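Long-range contact in transthyretin-like protein (Klebsiella pneumoniae subsp. pneumoniae, PDB 3QVA), which probably catalyses the hydrolysis of 5-hydroxyisourate to 2-oxo-4-hydroxy-4-carboxy-5-ureidoimidazoline, a step of purine metabolism, as a homotetramer: residues L58-A71 with E79-I91. Sequence-based numbering, arbitrary orientation. Where two conformers were deposited one is given.
Sequences LPAGRYCLTAETGA and ESVFTRAQIDFVI
The Phe89 ring takes Tyr63 on one face: Tyr63 CB stands 4.0 Å from the ring centroid in a CH-pi contact, offset toward the rim, with Leu65 N near the plane at the ring's edge. Phe89 reaches this place because its CG sits between backbone N and carbonyl carbon (chi1 65°), which leans the ring toward strand 62-67, under Tyr63 CB. The Tyr63 ring itself is slid away from that of Phe89, so the two barely overlap; Ile91 CD1 meets it obliquely, 3.6 Å from Tyr63 CE1. Pro59 O lies in the plane of the Tyr63 ring, at its edge, and accepts from Tyr63 OH at 2.7 Å, the hydroxyl standing above the carbonyl plane; Tyr63 OH also bonds Arg34.

In the conformer given, the Arg84 guanidinium grips Glu68 side-on. Glu68 OE2 lies in its plane and takes a nearly straight bond from Arg84 NE (3.1 Å), while Glu68 OE1, tilted out of that plane, receives a more bent one from Arg84 NH1 at 2.9 Å, the two flat groups being turned 44° against each other. The same OE1 accepts from a water that also bridges Thr83 O and Ala71 N, in helix 69-75.

Strands 62-67 and 82-90 run antiparallel, with two backbone bonds each at Tyr63-Phe89, Leu65-Ile87 and Ala67-Ala85. Strand 29-34 flanks 62-67, and strands 12-18 and 99-106 cover the Leu65, Ala67 and Phe89 face as the opposing sheet of the transthyretin-like sandwich; beyond 82-90, an antiparallel strand of a second subunit continues the sheet, where Asp88 forms a salt bridge with Arg84 of that second subunit.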
ATOM      1  N   LEU A  58      -8.909  20.725  15.570  1.00 34.38           N
ATOM      2  CA  LEU A  58      -7.492  20.978  15.821  1.00 34.39           C
ATOM      3  C   LEU A  58      -7.002  22.221  15.083  1.00 34.46           C
ATOM      4  O   LEU A  58      -7.407  22.466  13.941  1.00 34.79           O
ATOM      5  CB  LEU A  58      -6.644  19.766  15.414  1.00 34.11           C
ATOM      6  CG  LEU A  58      -6.862  18.435  16.137  1.00 33.77           C
ATOM      7  CD1 LEU A  58      -6.201  17.319  15.350  1.00 32.40           C
ATOM      8  CD2 LEU A  58      -6.325  18.477  17.564  1.00 33.58           C
ATOM      9  N   PRO A  59      -6.133  23.013  15.736  1.00 34.58           N
ATOM     10  CA  PRO A  59      -5.514  24.171  15.088  1.00 34.52           C
ATOM     11  C   PRO A  59      -4.457  23.766  14.059  1.00 34.41           C
ATOM     12  O   PRO A  59      -4.121  22.584  13.947  1.00 34.53           O
ATOM     13  CB  PRO A  59      -4.863  24.921  16.259  1.00 34.56           C
ATOM     14  CG  PRO A  59      -4.659  23.896  17.310  1.00 34.62           C
ATOM     15  CD  PRO A  59      -5.810  22.950  17.175  1.00 34.49           C
ATOM     16  N   ALA A  60      -3.947  24.748  13.315  1.00 34.00           N
ATOM     17  CA  ALA A  60      -2.874  24.528  12.347  1.00 33.39           C
ATOM     18  C   ALA A  60      -1.557  24.206  13.044  1.00 32.87           C
ATOM     19  O   ALA A  60      -1.270  24.731  14.123  1.00 33.02           O
ATOM     20  CB  ALA A  60      -2.714  25.744  11.443  1.00 33.59           C
ATOM     21  N   GLY A  61      -0.767  23.328  12.429  1.00 31.99           N
ATOM     22  CA  GLY A  61       0.526  22.934  12.983  1.00 30.89           C
ATOM     23  C   GLY A  61       0.963  21.549  12.538  1.00 30.09           C
ATOM     24  O   GLY A  61       0.323  20.925  11.695  1.00 29.83           O
ATOM     25  N   ARG A  62       2.059  21.074  13.116  1.00 29.57           N
ATOM     26  CA  ARG A  62       2.609  19.767  12.766  1.00 28.74           C
ATOM     27  C   ARG A  62       2.267  18.718  13.817  1.00 27.57           C
ATOM     28  O   ARG A  62       2.509  18.914  15.013  1.00 27.76           O
ATOM     29  CB  ARG A  62       4.114  19.871  12.555  1.00 29.04           C
ATOM     30  CG  ARG A  62       4.489  20.646  11.298  1.00 30.88           C
ATOM     31  CD  ARG A  62       5.897  21.209  11.389  1.00 34.15           C
ATOM     32  NE  ARG A  62       6.919  20.170  11.286  1.00 36.40           N
ATOM     33  CZ  ARG A  62       7.701  19.764  12.284  1.00 37.54           C
ATOM     34  NH1 ARG A  62       7.604  20.307  13.493  1.00 38.29           N
ATOM     35  NH2 ARG A  62       8.595  18.808  12.064  1.00 38.20           N
ATOM     36  N   TYR A  63       1.701  17.606  13.355  1.00 25.82           N
ATOM     37  CA  TYR A  63       1.192  16.570  14.244  1.00 24.16           C
ATOM     38  C   TYR A  63       1.802  15.209  13.958  1.00 23.22           C
ATOM     39  O   TYR A  63       2.362  14.965  12.892  1.00 22.56           O
ATOM     40  CB  TYR A  63      -0.327  16.459  14.125  1.00 24.26           C
ATOM     41  CG  TYR A  63      -1.085  17.666  14.617  1.00 24.86           C
ATOM     42  CD1 TYR A  63      -1.402  18.709  13.752  1.00 25.53           C
ATOM     43  CD2 TYR A  63      -1.506  17.753  15.943  1.00 25.56           C
ATOM     44  CE1 TYR A  63      -2.107  19.821  14.193  1.00 26.91           C
ATOM     45  CE2 TYR A  63      -2.217  18.863  16.394  1.00 26.88           C
ATOM     46  CZ  TYR A  63      -2.513  19.890  15.513  1.00 27.28           C
ATOM     47  OH  TYR A  63      -3.214  20.989  15.953  1.00 28.63           O
ATOM     48  N   CYS A  64       1.660  14.322  14.932  1.00 21.81           N
ATOM     49  CA  CYS A  64       2.160  12.974  14.836  1.00 21.04           C
ATOM     50  C   CYS A  64       1.090  12.039  15.383  1.00 19.53           C
ATOM     51  O   CYS A  64       0.708  12.156  16.551  1.00 18.66           O
ATOM     52  CB  CYS A  64       3.445  12.864  15.650  1.00 21.52           C
ATOM     53  SG  CYS A  64       4.204  11.265  15.617  1.00 25.89           S
ATOM     54  N   LEU A  65       0.583  11.144  14.533  1.00 17.71           N
ATOM     55  CA  LEU A  65      -0.331  10.083  14.965  1.00 16.68           C
ATOM     56  C   LEU A  65       0.437   8.785  15.043  1.00 15.83           C
ATOM     57  O   LEU A  65       1.047   8.384  14.064  1.00 15.23           O
ATOM     58  CB  LEU A  65      -1.469   9.883  13.963  1.00 16.86           C
ATOM     59  CG  LEU A  65      -2.896  10.384  14.140  1.00 18.26           C
ATOM     60  CD1 LEU A  65      -3.751   9.712  13.066  1.00 17.57           C
ATOM     61  CD2 LEU A  65      -3.470  10.104  15.527  1.00 16.74           C
ATOM     62  N   THR A  66       0.401   8.119  16.192  1.00 14.63           N
ATOM     63  CA  THR A  66       1.173   6.898  16.365  1.00 14.13           C
ATOM     64  C   THR A  66       0.294   5.730  16.778  1.00 13.57           C
ATOM     65  O   THR A  66      -0.313   5.753  17.853  1.00 13.62           O
ATOM     66  CB  THR A  66       2.293   7.089  17.409  1.00 13.99           C
ATOM     67  OG1 THR A  66       3.112   8.203  17.025  1.00 14.60           O
ATOM     68  CG2 THR A  66       3.156   5.827  17.518  1.00 14.88           C
ATOM     69  N   ALA A  67       0.246   4.707  15.928  1.00 12.67           N
ATOM     70  CA  ALA A  67      -0.522   3.500  16.222  1.00 12.11           C
ATOM     71  C   ALA A  67       0.408   2.438  16.779  1.00 11.83           C
ATOM     72  O   ALA A  67       1.454   2.150  16.202  1.00 11.44           O
ATOM     73  CB  ALA A  67      -1.239   2.990  14.970  1.00 11.98           C
ATOM     74  N   GLU A  68       0.036   1.862  17.919  1.00 11.96           N
ATOM     75  CA  GLU A  68       0.885   0.884  18.571  1.00 12.23           C
ATOM     76  C   GLU A  68       0.633  -0.495  17.968  1.00 12.11           C
ATOM     77  O   GLU A  68       0.057  -1.385  18.594  1.00 12.40           O
ATOM     78  CB  GLU A  68       0.654   0.913  20.086  1.00 12.60           C
ATOM     79  CG  GLU A  68       1.091   2.239  20.715  1.00 14.60           C
ATOM     80  CD  GLU A  68       2.597   2.430  20.676  1.00 17.64           C
ATOM     81  OE1 GLU A  68       3.319   1.433  20.862  1.00 19.60           O
ATOM     82  OE2 GLU A  68       3.060   3.575  20.463  1.00 19.58           O
ATOM     83  N   THR A  69       1.078  -0.659  16.731  1.00 11.90           N
ATOM     84  CA  THR A  69       0.763  -1.846  15.948  1.00 12.15           C
ATOM     85  C   THR A  69       1.538  -3.082  16.406  1.00 12.34           C
ATOM     86  O   THR A  69       0.982  -4.192  16.453  1.00 12.36           O
ATOM     87  CB  THR A  69       1.011  -1.595  14.452  1.00 11.95           C
ATOM     88  OG1 THR A  69       2.360  -1.153  14.264  1.00 12.60           O
ATOM     89  CG2 THR A  69       0.057  -0.517  13.936  1.00 12.71           C
ATOM     90  N   GLY A  70       2.808  -2.892  16.764  1.00 12.55           N
ATOM     91  CA  GLY A  70       3.661  -4.001  17.193  1.00 13.71           C
ATOM     92  C   GLY A  70       3.120  -4.661  18.447  1.00 14.41           C
ATOM     93  O   GLY A  70       3.062  -5.895  18.534  1.00 14.89           O
ATOM     94  N   ALA A  71       2.694  -3.834  19.402  1.00 14.94           N
ATOM     95  CA  ALA A  71       2.103  -4.312  20.659  1.00 15.37           C
ATOM     96  C   ALA A  71       0.800  -5.063  20.411  1.00 15.75           C
ATOM     97  O   ALA A  71       0.533  -6.084  21.057  1.00 15.94           O
ATOM     98  CB  ALA A  71       1.877  -3.149  21.619  1.00 15.77           C
ATOM     99  N   GLU A  79       4.362 -12.113  15.433  1.00 20.77           N
ATOM    100  CA  GLU A  79       5.606 -11.347  15.397  1.00 20.31           C
ATOM    101  C   GLU A  79       5.611 -10.357  14.225  1.00 19.72           C
ATOM    102  O   GLU A  79       4.972 -10.586  13.198  1.00 19.73           O
ATOM    103  CB  GLU A  79       6.819 -12.283  15.345  1.00 20.77           C
ATOM    104  CG  GLU A  79       7.036 -13.086  16.628  1.00 21.70           C
ATOM    105  N   SER A  80       6.313  -9.243  14.405  1.00 18.72           N
ATOM    106  CA  SER A  80       6.479  -8.242  13.349  1.00 17.40           C
ATOM    107  C   SER A  80       7.787  -7.514  13.591  1.00 17.05           C
ATOM    108  O   SER A  80       8.173  -7.314  14.744  1.00 17.48           O
ATOM    109  CB  SER A  80       5.327  -7.232  13.369  1.00 17.53           C
ATOM    110  OG  SER A  80       5.531  -6.209  12.404  1.00 16.37           O
ATOM    111  N   VAL A  81       8.473  -7.126  12.518  1.00 16.29           N
ATOM    112  CA  VAL A  81       9.676  -6.307  12.668  1.00 15.83           C
ATOM    113  C   VAL A  81       9.313  -4.839  12.877  1.00 14.81           C
ATOM    114  O   VAL A  81      10.143  -4.054  13.306  1.00 14.33           O
ATOM    115  CB  VAL A  81      10.678  -6.455  11.491  1.00 15.82           C
ATOM    116  CG1 VAL A  81      11.104  -7.920  11.322  1.00 17.21           C
ATOM    117  CG2 VAL A  81      10.109  -5.872  10.186  1.00 16.33           C
ATOM    118  N   PHE A  82       8.075  -4.466  12.572  1.00 14.09           N
ATOM    119  CA  PHE A  82       7.637  -3.086  12.787  1.00 13.60           C
ATOM    120  C   PHE A  82       7.104  -2.919  14.196  1.00 13.48           C
ATOM    121  O   PHE A  82       6.172  -3.618  14.602  1.00 13.71           O
ATOM    122  CB  PHE A  82       6.600  -2.668  11.741  1.00 13.36           C
ATOM    123  CG  PHE A  82       7.101  -2.791  10.335  1.00 13.06           C
ATOM    124  CD1 PHE A  82       6.717  -3.861   9.540  1.00 12.02           C
ATOM    125  CD2 PHE A  82       7.994  -1.855   9.817  1.00 13.32           C
ATOM    126  CE1 PHE A  82       7.195  -3.995   8.252  1.00 12.20           C
ATOM    127  CE2 PHE A  82       8.482  -1.983   8.509  1.00 12.64           C
ATOM    128  CZ  PHE A  82       8.075  -3.050   7.727  1.00 12.24           C
ATOM    129  N   THR A  83       7.711  -2.006  14.947  1.00 13.04           N
ATOM    130  CA  THR A  83       7.372  -1.844  16.366  1.00 13.58           C
ATOM    131  C   THR A  83       6.140  -0.966  16.609  1.00 13.32           C
ATOM    132  O   THR A  83       5.424  -1.154  17.592  1.00 13.43           O
ATOM    133  CB  THR A  83       8.557  -1.287  17.170  1.00 13.51           C
ATOM    134  OG1 THR A  83       8.959  -0.032  16.616  1.00 14.95           O
ATOM    135  CG2 THR A  83       9.729  -2.253  17.124  1.00 14.20           C
ATOM    136  N   ARG A  84       5.926   0.003  15.720  1.00 13.10           N
ATOM    137  CA  ARG A  84       4.764   0.887  15.767  0.50 12.95           C
ATOM    138  C   ARG A  84       4.651   1.559  14.408  1.00 12.84           C
ATOM    139  O   ARG A  84       5.527   1.381  13.557  1.00 12.68           O
ATOM    140  CB  ARG A  84       4.877   1.929  16.895  0.50 13.09           C
ATOM    141  CG  ARG A  84       6.215   2.651  16.994  0.50 13.85           C
ATOM    142  CD  ARG A  84       6.292   3.491  18.265  0.50 15.02           C
ATOM    143  NE  ARG A  84       5.880   2.722  19.438  0.50 16.00           N
ATOM    144  CZ  ARG A  84       6.633   1.801  20.032  0.50 16.92           C
ATOM    145  NH1 ARG A  84       6.169   1.145  21.089  0.50 16.86           N
ATOM    146  NH2 ARG A  84       7.847   1.530  19.567  0.50 18.32           N
ATOM    147  N   ALA A  85       3.572   2.305  14.208  1.00 12.80           N
ATOM    148  CA  ALA A  85       3.334   2.996  12.958  1.00 12.40           C
ATOM    149  C   ALA A  85       3.094   4.465  13.262  1.00 12.44           C
ATOM    150  O   ALA A  85       2.069   4.829  13.837  1.00 12.31           O
ATOM    151  CB  ALA A  85       2.135   2.377  12.231  1.00 12.55           C
ATOM    152  N   GLN A  86       4.064   5.296  12.897  1.00 12.55           N
ATOM    153  CA  GLN A  86       3.989   6.727  13.138  1.00 13.42           C
ATOM    154  C   GLN A  86       3.736   7.472  11.830  1.00 13.44           C
ATOM    155  O   GLN A  86       4.463   7.276  10.848  1.00 13.81           O
ATOM    156  CB  GLN A  86       5.282   7.221  13.798  1.00 13.71           C
ATOM    157  CG  GLN A  86       5.296   8.716  14.056  1.00 15.59           C
ATOM    158  CD  GLN A  86       6.596   9.205  14.679  1.00 18.07           C
ATOM    159  OE1 GLN A  86       7.315  10.009  14.079  1.00 20.72           O
ATOM    160  NE2 GLN A  86       6.904   8.724  15.880  1.00 16.66           N
ATOM    161  N   ILE A  87       2.701   8.315  11.830  1.00 13.08           N
ATOM    162  CA  ILE A  87       2.424   9.219  10.717  1.00 13.79           C
ATOM    163  C   ILE A  87       2.748  10.651  11.137  1.00 13.96           C
ATOM    164  O   ILE A  87       2.321  11.113  12.207  1.00 13.43           O
ATOM    165  CB  ILE A  87       0.946   9.167  10.288  1.00 13.94           C
ATOM    166  CG1 ILE A  87       0.544   7.758   9.849  1.00 15.55           C
ATOM    167  CG2 ILE A  87       0.687  10.168   9.150  1.00 15.56           C
ATOM    168  CD1 ILE A  87      -0.970   7.632   9.662  1.00 15.61           C
ATOM    169  N   ASP A  88       3.501  11.348  10.296  1.00 14.03           N
ATOM    170  CA  ASP A  88       3.844  12.741  10.562  1.00 15.12           C
ATOM    171  C   ASP A  88       3.204  13.599   9.487  1.00 15.61           C
ATOM    172  O   ASP A  88       3.476  13.417   8.300  1.00 15.14           O
ATOM    173  CB  ASP A  88       5.360  12.906  10.558  1.00 15.34           C
ATOM    174  CG  ASP A  88       6.016  12.194  11.713  1.00 16.83           C
ATOM    175  OD1 ASP A  88       6.622  11.119  11.488  1.00 17.54           O
ATOM    176  OD2 ASP A  88       5.900  12.704  12.852  1.00 19.21           O
ATOM    177  N   PHE A  89       2.328  14.509   9.899  1.00 16.94           N
ATOM    178  CA  PHE A  89       1.555  15.285   8.940  1.00 18.41           C
ATOM    179  C   PHE A  89       1.380  16.735   9.377  1.00 19.77           C
ATOM    180  O   PHE A  89       1.739  17.111  10.496  1.00 19.97           O
ATOM    181  CB  PHE A  89       0.200  14.614   8.647  1.00 18.11           C
ATOM    182  CG  PHE A  89      -0.734  14.559   9.830  1.00 18.54           C
ATOM    183  CD1 PHE A  89      -1.787  15.464   9.941  1.00 19.31           C
ATOM    184  CD2 PHE A  89      -0.566  13.599  10.825  1.00 18.18           C
ATOM    185  CE1 PHE A  89      -2.659  15.417  11.026  1.00 19.02           C
ATOM    186  CE2 PHE A  89      -1.436  13.544  11.920  1.00 18.44           C
ATOM    187  CZ  PHE A  89      -2.482  14.453  12.014  1.00 18.24           C
ATOM    188  N   VAL A  90       0.847  17.543   8.471  1.00 21.66           N
ATOM    189  CA  VAL A  90       0.655  18.965   8.734  1.00 23.70           C
ATOM    190  C   VAL A  90      -0.794  19.395   8.503  1.00 24.95           C
ATOM    191  O   VAL A  90      -1.460  18.929   7.567  1.00 25.20           O
ATOM    192  CB  VAL A  90       1.666  19.841   7.920  1.00 23.73           C
ATOM    193  CG1 VAL A  90       1.531  19.594   6.416  1.00 23.68           C
ATOM    194  CG2 VAL A  90       1.512  21.336   8.261  1.00 24.53           C
ATOM    195  N   ILE A  91      -1.277  20.253   9.400  1.00 26.64           N
ATOM    196  CA  ILE A  91      -2.519  20.993   9.199  1.00 28.05           C
ATOM    197  C   ILE A  91      -2.171  22.455   8.919  1.00 28.42           C
ATOM    198  O   ILE A  91      -1.982  22.850   7.762  1.00 29.49           O
ATOM    199  CB  ILE A  91      -3.451  20.903  10.430  1.00 28.26           C
ATOM    200  CG1 ILE A  91      -3.960  19.468  10.615  1.00 28.48           C
ATOM    201  CG2 ILE A  91      -4.624  21.875  10.285  1.00 29.00           C
ATOM    202  CD1 ILE A  91      -4.797  19.245  11.871  1.00 29.28           C
TER
HETATM  203  O   HOH W   1       5.617  15.415  13.118  1.00 23.52           O
HETATM  204  O   HOH W   2       3.420  -0.980  19.427  1.00 13.95           O
HETATM  205  O   HOH W   3       3.584  -3.866  13.662  1.00 15.55           O